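Local atomic coordinates of N-acetylglucosaminidase (PDB entry 6INX), a protein that probably hydrolyses N-acetylglucosamine-containing glycans at beta-linkages, as an endo-beta-N-acetylglucosaminidase of glycoside hydrolase family 18. Residues V6-V11 against F179-T184; A97-A102 against D142-R147; E267-Y272 against D329-L334. All blocks are in the same frame, centred on the assembly; numbering follows the deposited sequence.

Interaction 1. Residues V6-V11 against F179-T184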
loop_
_atom_site.group_PDB
_atom_site.type_symbol
_atom_site.label_atom_id
_atom_site.label_comp_id
_atom_site.label_asym_id
_atom_site.label_seq_id
_atom_site.Cartn_x
_atom_site.Cartn_y
_atom_site.Cartn_z
ATOM N N VAL A 6 3.974 -3.166 -29.287
ATOM C CA VAL A 6 3.915 -4.530 -28.773
ATOM C C VAL A 6 2.469 -4.869 -28.442
ATOM O O VAL A 6 1.781 -4.107 -27.752
ATOM C CB VAL A 6 4.804 -4.672 -27.526
ATOM C CG1 VAL A 6 4.537 -5.998 -26.823
ATOM C CG2 VAL A 6 6.272 -4.541 -27.884
ATOM N N VAL A 7 1.993 -5.998 -28.955
ATOM C CA VAL A 7 0.734 -6.607 -28.532
ATOM C C VAL A 7 1.097 -8.018 -28.084
ATOM O O VAL A 7 1.234 -8.934 -28.908
ATOM C CB VAL A 7 -0.322 -6.613 -29.643
ATOM C CG1 VAL A 7 -1.611 -7.269 -29.153
ATOM C CG2 VAL A 7 -0.590 -5.191 -30.145
ATOM N N ALA A 8 1.290 -8.203 -26.781
ATOM C CA ALA A 8 1.872 -9.427 -26.249
ATOM C C ALA A 8 0.843 -10.163 -25.406
ATOM O O ALA A 8 0.248 -9.583 -24.494
ATOM C CB ALA A 8 3.122 -9.121 -25.426
ATOM N N GLY A 9 0.621 -11.423 -25.719
ATOM C CA GLY A 9 -0.346 -12.201 -24.976
ATOM C C GLY A 9 0.292 -13.347 -24.216
ATOM O O GLY A 9 1.061 -14.125 -24.791
ATOM N N TYR A 10 -0.012 -13.460 -22.926
ATOM C CA TYR A 10 0.288 -14.691 -22.209
ATOM C C TYR A 10 -0.661 -15.789 -22.665
ATOM O O TYR A 10 -1.880 -15.585 -22.736
ATOM C CB TYR A 10 0.183 -14.475 -20.696
ATOM C CG TYR A 10 1.435 -13.842 -20.129
ATOM C CD1 TYR A 10 2.514 -14.622 -19.722
ATOM C CD2 TYR A 10 1.552 -12.461 -20.047
ATOM C CE1 TYR A 10 3.682 -14.033 -19.231
ATOM C CE2 TYR A 10 2.701 -11.864 -19.558
ATOM C CZ TYR A 10 3.764 -12.659 -19.151
ATOM O OH TYR A 10 4.913 -12.045 -18.675
ATOM N N VAL A 11 -0.094 -16.929 -23.046
ATOM C CA VAL A 11 -0.863 -18.100 -23.447
ATOM C C VAL A 11 -0.325 -19.284 -22.664
ATOM O O VAL A 11 0.861 -19.616 -22.776
ATOM C CB VAL A 11 -0.735 -18.371 -24.953
ATOM C CG1 VAL A 11 -1.646 -19.535 -25.348
ATOM C CG2 VAL A 11 -1.061 -17.114 -25.751
ATOM N N PHE A 179 12.384 -5.553 -23.420
ATOM C CA PHE A 179 11.412 -4.679 -22.780
ATOM C C PHE A 179 11.081 -5.230 -21.401
ATOM O O PHE A 179 11.461 -6.352 -21.045
ATOM C CB PHE A 179 10.154 -4.439 -23.630
ATOM C CG PHE A 179 9.472 -5.688 -24.127
ATOM C CD1 PHE A 179 9.634 -6.096 -25.442
ATOM C CD2 PHE A 179 8.627 -6.421 -23.309
ATOM C CE1 PHE A 179 8.986 -7.223 -25.920
ATOM C CE2 PHE A 179 7.976 -7.554 -23.783
ATOM C CZ PHE A 179 8.157 -7.953 -25.089
ATOM N N VAL A 180 10.406 -4.385 -20.617
ATOM C CA VAL A 180 9.942 -4.691 -19.269
ATOM C C VAL A 180 8.422 -4.686 -19.307
ATOM O O VAL A 180 7.812 -3.663 -19.637
ATOM C CB VAL A 180 10.443 -3.640 -18.266
ATOM C CG1 VAL A 180 9.903 -3.930 -16.852
ATOM C CG2 VAL A 180 11.958 -3.556 -18.283
ATOM N N GLN A 181 7.801 -5.807 -18.952
ATOM C CA GLN A 181 6.344 -5.882 -18.890
ATOM C C GLN A 181 5.904 -5.561 -17.470
ATOM O O GLN A 181 6.197 -6.317 -16.540
ATOM C CB GLN A 181 5.874 -7.271 -19.291
ATOM C CG GLN A 181 6.323 -7.666 -20.673
ATOM C CD GLN A 181 6.018 -9.102 -20.957
ATOM O OE1 GLN A 181 6.634 -10.000 -20.378
ATOM N NE2 GLN A 181 5.054 -9.341 -21.837
ATOM N N LEU A 182 5.198 -4.452 -17.296
ATOM C CA LEU A 182 4.685 -4.089 -15.985
ATOM C C LEU A 182 3.366 -4.810 -15.765
ATOM O O LEU A 182 2.403 -4.623 -16.522
ATOM C CB LEU A 182 4.496 -2.577 -15.855
ATOM C CG LEU A 182 5.701 -1.699 -16.153
ATOM C CD1 LEU A 182 5.331 -0.240 -15.893
ATOM C CD2 LEU A 182 6.878 -2.152 -15.312
ATOM N N MET A 183 3.315 -5.629 -14.722
ATOM C CA MET A 183 2.099 -6.377 -14.414
ATOM C C MET A 183 1.128 -5.435 -13.701
ATOM O O MET A 183 0.925 -5.494 -12.485
ATOM C CB MET A 183 2.431 -7.603 -13.576
ATOM C CG MET A 183 3.084 -8.719 -14.404
ATOM S SD MET A 183 3.397 -10.217 -13.455
ATOM C CE MET A 183 4.668 -9.583 -12.378
ATOM N N THR A 184 0.534 -4.538 -14.497
ATOM C CA THR A 184 -0.440 -3.567 -13.983
ATOM C C THR A 184 -1.831 -4.207 -13.873
ATOM O O THR A 184 -2.831 -3.748 -14.433
ATOM C CB THR A 184 -0.430 -2.272 -14.794
ATOM O OG1 THR A 184 -0.677 -2.551 -16.180
ATOM C CG2 THR A 184 0.904 -1.552 -14.651
#

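Interaction 2. Residues A97-A102 against D142-R147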
loop_
_atom_site.group_PDB
_atom_site.type_symbol
_atom_site.label_atom_id
_atom_site.label_comp_id
_atom_site.label_asym_id
_atom_site.label_seq_id
_atom_site.Cartn_x
_atom_site.Cartn_y
_atom_site.Cartn_z
ATOM N N ALA A 97 16.563 -24.067 -24.006
ATOM C CA ALA A 97 15.178 -23.887 -24.426
ATOM C C ALA A 97 15.091 -23.384 -25.863
ATOM O O ALA A 97 14.314 -23.912 -26.672
ATOM C CB ALA A 97 14.471 -22.934 -23.462
ATOM N N VAL A 98 15.901 -22.381 -26.210
ATOM C CA VAL A 98 15.803 -21.787 -27.547
ATOM C C VAL A 98 16.458 -22.622 -28.634
ATOM O O VAL A 98 16.266 -22.329 -29.825
ATOM C CB VAL A 98 16.291 -20.327 -27.617
ATOM C CG1 VAL A 98 15.617 -19.484 -26.553
ATOM C CG2 VAL A 98 17.818 -20.241 -27.511
ATOM N N THR A 99 17.244 -23.638 -28.274
ATOM C CA THR A 99 17.800 -24.536 -29.282
ATOM C C THR A 99 17.022 -25.834 -29.419
ATOM O O THR A 99 17.045 -26.447 -30.494
ATOM C CB THR A 99 19.279 -24.839 -29.003
ATOM O OG1 THR A 99 19.436 -25.384 -27.688
ATOM C CG2 THR A 99 20.119 -23.580 -29.143
ATOM N N GLU A 100 16.323 -26.258 -28.364
ATOM C CA GLU A 100 15.494 -27.455 -28.405
ATOM C C GLU A 100 14.145 -27.199 -29.060
ATOM O O GLU A 100 13.551 -28.126 -29.624
ATOM C CB GLU A 100 15.262 -27.980 -26.985
ATOM C CG GLU A 100 16.455 -28.681 -26.368
ATOM C CD GLU A 100 16.121 -29.348 -25.034
ATOM O OE1 GLU A 100 15.169 -28.904 -24.356
ATOM O OE2 GLU A 100 16.810 -30.328 -24.669
ATOM N N TYR A 101 13.641 -25.968 -28.981
ATOM C CA TYR A 101 12.315 -25.636 -29.478
ATOM C C TYR A 101 12.374 -24.337 -30.263
ATOM O O TYR A 101 13.355 -23.591 -30.198
ATOM C CB TYR A 101 11.317 -25.499 -28.321
ATOM C CG TYR A 101 11.149 -26.768 -27.535
ATOM C CD1 TYR A 101 10.498 -27.862 -28.090
ATOM C CD2 TYR A 101 11.652 -26.883 -26.248
ATOM C CE1 TYR A 101 10.342 -29.030 -27.388
ATOM C CE2 TYR A 101 11.507 -28.055 -25.533
ATOM C CZ TYR A 101 10.846 -29.125 -26.110
ATOM O OH TYR A 101 10.682 -30.304 -25.418
ATOM N N ALA A 102 11.286 -24.052 -30.983
ATOM C CA ALA A 102 11.207 -22.863 -31.820
ATOM C C ALA A 102 10.841 -21.656 -30.969
ATOM O O ALA A 102 9.860 -20.957 -31.243
ATOM C CB ALA A 102 10.192 -23.067 -32.946
ATOM N N ASP A 142 22.850 -14.040 -26.095
ATOM C CA ASP A 142 23.526 -13.327 -27.175
ATOM C C ASP A 142 24.576 -14.207 -27.842
ATOM O O ASP A 142 24.713 -14.196 -29.071
ATOM C CB ASP A 142 24.158 -12.047 -26.645
ATOM C CG ASP A 142 23.152 -10.916 -26.496
ATOM O OD1 ASP A 142 21.963 -11.094 -26.860
ATOM O OD2 ASP A 142 23.565 -9.843 -26.019
ATOM N N ARG A 143 25.316 -14.990 -27.059
ATOM C CA ARG A 143 26.270 -15.917 -27.659
ATOM C C ARG A 143 25.568 -16.927 -28.557
ATOM O O ARG A 143 26.069 -17.268 -29.637
ATOM C CB ARG A 143 27.081 -16.614 -26.569
ATOM C CG ARG A 143 28.176 -15.736 -25.989
ATOM C CD ARG A 143 29.334 -15.566 -26.960
ATOM N NE ARG A 143 29.934 -16.853 -27.285
ATOM C CZ ARG A 143 29.912 -17.419 -28.488
ATOM N NH1 ARG A 143 29.319 -16.808 -29.521
ATOM N NH2 ARG A 143 30.488 -18.600 -28.655
ATOM N N GLN A 144 24.408 -17.426 -28.135
ATOM C CA GLN A 144 23.681 -18.356 -28.991
ATOM C C GLN A 144 23.130 -17.653 -30.225
ATOM O O GLN A 144 23.120 -18.225 -31.319
ATOM C CB GLN A 144 22.576 -19.062 -28.207
ATOM C CG GLN A 144 21.907 -20.210 -28.960
ATOM C CD GLN A 144 22.884 -21.304 -29.338
ATOM O OE1 GLN A 144 23.769 -21.665 -28.558
ATOM N NE2 GLN A 144 22.730 -21.840 -30.543
ATOM N N GLY A 145 22.683 -16.408 -30.075
ATOM C CA GLY A 145 22.258 -15.648 -31.237
ATOM C C GLY A 145 23.389 -15.380 -32.210
ATOM O O GLY A 145 23.167 -15.311 -33.424
ATOM N N GLU A 146 24.610 -15.219 -31.702
ATOM C CA GLU A 146 25.753 -15.089 -32.599
ATOM C C GLU A 146 25.948 -16.366 -33.405
ATOM O O GLU A 146 26.124 -16.320 -34.629
ATOM C CB GLU A 146 27.004 -14.734 -31.795
ATOM C CG GLU A 146 26.950 -13.320 -31.227
ATOM C CD GLU A 146 27.756 -13.153 -29.953
ATOM O OE1 GLU A 146 28.649 -13.984 -29.670
ATOM O OE2 GLU A 146 27.484 -12.172 -29.228
ATOM N N ARG A 147 25.886 -17.525 -32.740
ATOM C CA ARG A 147 26.043 -18.795 -33.448
ATOM C C ARG A 147 24.957 -18.980 -34.498
ATOM O O ARG A 147 25.224 -19.466 -35.605
ATOM C CB ARG A 147 25.982 -19.966 -32.461
ATOM C CG ARG A 147 27.075 -19.998 -31.418
ATOM C CD ARG A 147 26.821 -21.137 -30.424
ATOM N NE ARG A 147 27.771 -21.124 -29.318
ATOM C CZ ARG A 147 27.469 -20.850 -28.048
ATOM N NH1 ARG A 147 26.219 -20.570 -27.680
ATOM N NH2 ARG A 147 28.432 -20.869 -27.137
#

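Interaction 3. Residues E267-Y272 against D329-L334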
loop_
_atom_site.group_PDB
_atom_site.type_symbol
_atom_site.label_atom_id
_atom_site.label_comp_id
_atom_site.label_asym_id
_atom_site.label_seq_id
_atom_site.Cartn_x
_atom_site.Cartn_y
_atom_site.Cartn_z
ATOM N N GLU A 267 -16.920 -15.371 -18.222
ATOM C CA GLU A 267 -17.981 -15.535 -17.236
ATOM C C GLU A 267 -18.616 -14.200 -16.864
ATOM O O GLU A 267 -19.822 -14.138 -16.606
ATOM C CB GLU A 267 -17.414 -16.217 -15.992
ATOM C CG GLU A 267 -17.283 -17.712 -16.137
ATOM C CD GLU A 267 -18.526 -18.328 -16.734
ATOM O OE1 GLU A 267 -18.471 -18.795 -17.894
ATOM O OE2 GLU A 267 -19.565 -18.323 -16.041
ATOM N N LEU A 268 -17.824 -13.123 -16.822
ATOM C CA LEU A 268 -18.392 -11.801 -16.558
ATOM C C LEU A 268 -19.396 -11.419 -17.637
ATOM O O LEU A 268 -20.498 -10.934 -17.342
ATOM C CB LEU A 268 -17.279 -10.759 -16.501
ATOM C CG LEU A 268 -16.347 -10.782 -15.296
ATOM C CD1 LEU A 268 -15.194 -9.822 -15.543
ATOM C CD2 LEU A 268 -17.100 -10.418 -14.022
ATOM N N ALA A 269 -19.019 -11.613 -18.903
ATOM C CA ALA A 269 -19.931 -11.299 -19.996
ATOM C C ALA A 269 -21.183 -12.162 -19.926
ATOM O O ALA A 269 -22.292 -11.680 -20.190
ATOM C CB ALA A 269 -19.210 -11.483 -21.336
ATOM N N ALA A 270 -21.033 -13.428 -19.540
ATOM C CA ALA A 270 -22.165 -14.351 -19.571
ATOM C C ALA A 270 -23.106 -14.163 -18.385
ATOM O O ALA A 270 -24.326 -14.300 -18.534
ATOM C CB ALA A 270 -21.664 -15.793 -19.607
ATOM N N GLU A 271 -22.570 -13.848 -17.206
ATOM C CA GLU A 271 -23.317 -14.001 -15.963
ATOM C C GLU A 271 -23.371 -12.752 -15.090
ATOM O O GLU A 271 -24.248 -12.676 -14.222
ATOM C CB GLU A 271 -22.739 -15.175 -15.149
ATOM C CG GLU A 271 -23.302 -15.407 -13.739
ATOM C CD GLU A 271 -24.536 -16.292 -13.731
ATOM O OE1 GLU A 271 -24.984 -16.670 -12.625
ATOM O OE2 GLU A 271 -25.056 -16.602 -14.825
ATOM N N TYR A 272 -22.503 -11.767 -15.294
ATOM C CA TYR A 272 -22.387 -10.714 -14.286
ATOM C C TYR A 272 -22.622 -9.307 -14.803
ATOM O O TYR A 272 -23.230 -8.498 -14.097
ATOM C CB TYR A 272 -21.000 -10.762 -13.619
ATOM C CG TYR A 272 -20.798 -11.931 -12.687
ATOM C CD1 TYR A 272 -20.427 -13.183 -13.177
ATOM C CD2 TYR A 272 -20.966 -11.787 -11.314
ATOM C CE1 TYR A 272 -20.230 -14.256 -12.325
ATOM C CE2 TYR A 272 -20.769 -12.859 -10.452
ATOM C CZ TYR A 272 -20.396 -14.089 -10.963
ATOM O OH TYR A 272 -20.198 -15.175 -10.140
ATOM N N ASP A 329 -10.778 -15.074 -22.075
ATOM C CA ASP A 329 -11.812 -14.362 -22.828
ATOM C C ASP A 329 -12.138 -15.145 -24.094
ATOM O O ASP A 329 -11.539 -14.904 -25.145
ATOM C CB ASP A 329 -11.401 -12.948 -23.167
ATOM C CG ASP A 329 -12.440 -12.255 -24.036
ATOM O OD1 ASP A 329 -13.614 -12.666 -23.947
ATOM O OD2 ASP A 329 -12.089 -11.338 -24.806
ATOM N N ARG A 330 -13.118 -16.037 -23.995
ATOM C CA ARG A 330 -13.582 -16.779 -25.158
ATOM C C ARG A 330 -14.522 -15.970 -26.046
ATOM O O ARG A 330 -14.907 -16.460 -27.112
ATOM C CB ARG A 330 -14.241 -18.088 -24.718
ATOM C CG ARG A 330 -13.378 -18.921 -23.782
ATOM C CD ARG A 330 -13.950 -20.312 -23.575
ATOM N NE ARG A 330 -13.214 -21.322 -24.333
ATOM C CZ ARG A 330 -13.762 -22.409 -24.867
ATOM N NH1 ARG A 330 -15.062 -22.638 -24.729
ATOM N NH2 ARG A 330 -13.009 -23.267 -25.542
ATOM N N THR A 331 -14.910 -14.755 -25.639
ATOM C CA THR A 331 -15.647 -13.878 -26.541
ATOM C C THR A 331 -14.752 -13.251 -27.602
ATOM O O THR A 331 -15.272 -12.707 -28.581
ATOM C CB THR A 331 -16.350 -12.751 -25.778
ATOM O OG1 THR A 331 -15.403 -11.716 -25.476
ATOM C CG2 THR A 331 -16.992 -13.268 -24.491
ATOM N N HIS A 332 -13.429 -13.298 -27.422
ATOM C CA HIS A 332 -12.421 -12.752 -28.332
ATOM C C HIS A 332 -12.449 -11.232 -28.433
ATOM O O HIS A 332 -11.643 -10.655 -29.177
ATOM C CB HIS A 332 -12.472 -13.386 -29.732
ATOM C CG HIS A 332 -12.717 -14.862 -29.711
ATOM N ND1 HIS A 332 -11.766 -15.767 -29.293
ATOM C CD2 HIS A 332 -13.806 -15.591 -30.051
ATOM C CE1 HIS A 332 -12.257 -16.990 -29.377
ATOM N NE2 HIS A 332 -13.494 -16.911 -29.834
ATOM N N ARG A 333 -13.321 -10.556 -27.676
ATOM C CA ARG A 333 -13.498 -9.120 -27.836
ATOM C C ARG A 333 -12.330 -8.326 -27.262
ATOM O O ARG A 333 -11.988 -7.265 -27.794
ATOM C CB ARG A 333 -14.826 -8.679 -27.208
ATOM C CG ARG A 333 -16.016 -9.527 -27.672
ATOM C CD ARG A 333 -17.348 -8.783 -27.596
ATOM N NE ARG A 333 -17.758 -8.501 -26.225
ATOM C CZ ARG A 333 -18.621 -9.235 -25.525
ATOM N NH1 ARG A 333 -19.178 -10.320 -26.055
ATOM N NH2 ARG A 333 -18.923 -8.884 -24.283
ATOM N N LEU A 334 -11.699 -8.817 -26.187
ATOM C CA LEU A 334 -10.679 -8.012 -25.526
ATOM C C LEU A 334 -9.394 -7.967 -26.343
ATOM O O LEU A 334 -8.764 -6.908 -26.455
ATOM C CB LEU A 334 -10.438 -8.526 -24.104
ATOM C CG LEU A 334 -11.624 -8.440 -23.140
ATOM C CD1 LEU A 334 -11.182 -8.764 -21.715
ATOM C CD2 LEU A 334 -12.281 -7.063 -23.201
#

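Interaction 1. Residues V6-V11 against F179-T184
Tyr10 and Gln181 are thrown toward each other by matching first torsions: in each, CG stands anti to the carbonyl carbon and beside the backbone N (chi1 -81° in Tyr10, -58° in Gln181), and Gln181 then runs extended beyond CG. The side chains arrive from opposite directions, with phenol ring and amide only 21° from parallel. Tyr10 OH lies 3.2 Å from Gln181 OE1, but no hydrogen bond joins this pair. The polar ends are held elsewhere: Tyr10 OH bonds to Asp107 OD2, and Gln181 NE2 to Asn31 OD1. Long side chains with polar tips suit this buried place, since they can reach partners on other strands. Ala8 is short enough to let the amide pass, its CB 4.1 Å from Gln181 NE2. Toward the N-terminal ends of both segments the contact turns apolar, where Val6 CG2 approaches Phe179 CE1 obliquely at 4.3 Å. Gln181 CG, on the same strand as Phe179, lies at the edge of that ring, in its plane.

The backbones themselves never pair; their axes stay 11.0 Å apart, as expected of non-neighbouring strands whose side chains meet in the interior of a TIM barrel. Asp107 lies on strand 105-109, in a sequence that fits the DxxDxDxE signature of family 18, so the polar layer probably borders the active site. Strand 6-12 is hydrogen-bonded between strands 29-38 and 320-324, while strand 179-183 runs between 153-159 and 230-235, with Leu182 turned outward onto helix 213-222.

Interaction 2. Residues A97-A102 against D142-R147
Van der Waals packing alone joins the two helices here, and Gln144 supplies all of it on its side. Thr99 points its methyl at the glutamine amide, with CG2 3.4 Å from Gln144 NE2 and 3.6 Å from Gln144 CD; the two side chains cross at about a right angle. One helical position back, Val98 CG2 rests 4.3 Å from Gln144 CG, so the aliphatic part of the glutamine is met by a branched apolar residue while its amide reaches farther out. The bend in Gln144 explains this: CG leaves anti to the backbone N (chi1 -171°), then chi2 of 60° folds the chain over instead of extending it. No hydrogen bond crosses the contact.

The polar bonds stay within each helix. Thr99 OG1 is occupied by Val95 O, with Arg96 O also bonded, which keeps the hydroxyl on its own helix and presents the methyl to the neighbour; a beta-branched residue with one polar and one apolar arm suits such a site. Both ends of the Gln144 amide are engaged. Its NE2 bonds to Asp148 OD1, and its OE1 accepts from Arg147 NH1 at 2.8 Å, with the donor standing above the carbonyl plane. These two bonds should fix the rotation of the amide.

Ionic pairs also stay within their own helices: Arg143 NH1 meets Glu146 OE1 at 2.9 Å, on the anti side of the carboxylate and in the guanidinium plane, and Glu100 pairs with Arg96 on the other helix.

Helices 84-100 and 126-148, consecutive on the outside of the TIM barrel and far from its interior, thus pack near their C-terminal ends, before the chain enters strands 105-109 and 153-159 respectively, and Tyr152, just ahead of the latter strand, packs on both Val98 and Gln144.

Interaction 3. Residues E267-Y272 against D329-L334
Asp329 OD1 is gripped twice by Thr331, the residue whose CG2 touches Ala269 across the contact. The hydroxyl Thr331 OG1 donates to the syn lone pair of Asp329 OD1 over a short 2.5 Å, while Thr331 N reaches the same oxygen at 3.0 Å from well above the carboxylate plane, closing an Asx turn. The other carboxylate oxygen works farther along: Leu334 N donates to Asp329 OD2 at 2.9 Å, nearly along the C-O axis. Thr331 OG1 accepts in its turn from Arg333 N in an ST turn, at 3.2 Å and with a fairly straight angle of 166°. Aspartate and threonine suit this place because their short polar side chains can meet the amides at the start of helix 333-341, whose N-cap position is His332; the helix dipole would probably favour a negative carboxylate there.

In the fold, strand 320-324 is the last strand of the TIM barrel and helix 333-341 follows it, whereas helix 265-272 comes between strands 230-235 and 320-324 along the chain. It accompanies a small antiparallel sheet, consistent with the alpha+beta insertion domain of many family 18 enzymes. The two parts meet at the surface.

Within 267-272, Ala269 alone touches 329-334 across that seam, its CB 4.2 Å from Thr331 CG2 and 3.9 Å from Arg333 NH2. A bare methyl lets the loop come close. Arg333 bends at chi3 (-67°), bringing its guanidinium back so that Thr331 OG1 lies off-centre over one face, while its NE forms a salt bridge with Glu303. Phe265, at the start of helix 265-272, is touched by Asp329, Thr331, Arg333 and Leu334, and Thr266 OG1 is bonded to Arg330 N.

The three contacts lie in three different parts of the fold. Interaction 1 lies at the core, where side chains of two non-neighbouring strands meet in the barrel interior. Interaction 2 joins neighbouring helices of the outer shell, and its centre is 22 Å from that of interaction 1. Both of its segments come between residues 11 and 179, so it lies within the part of the chain that leads from strand 6-12 to strand 179-183. Interaction 3 follows later in the chain, 21 Å from interaction 1 and 38 Å from interaction 2 between centres, where the probable insertion meets the turn leading into the C-terminal helix 333-341. None touches another; together they span barrel interior, helical layer and that seam.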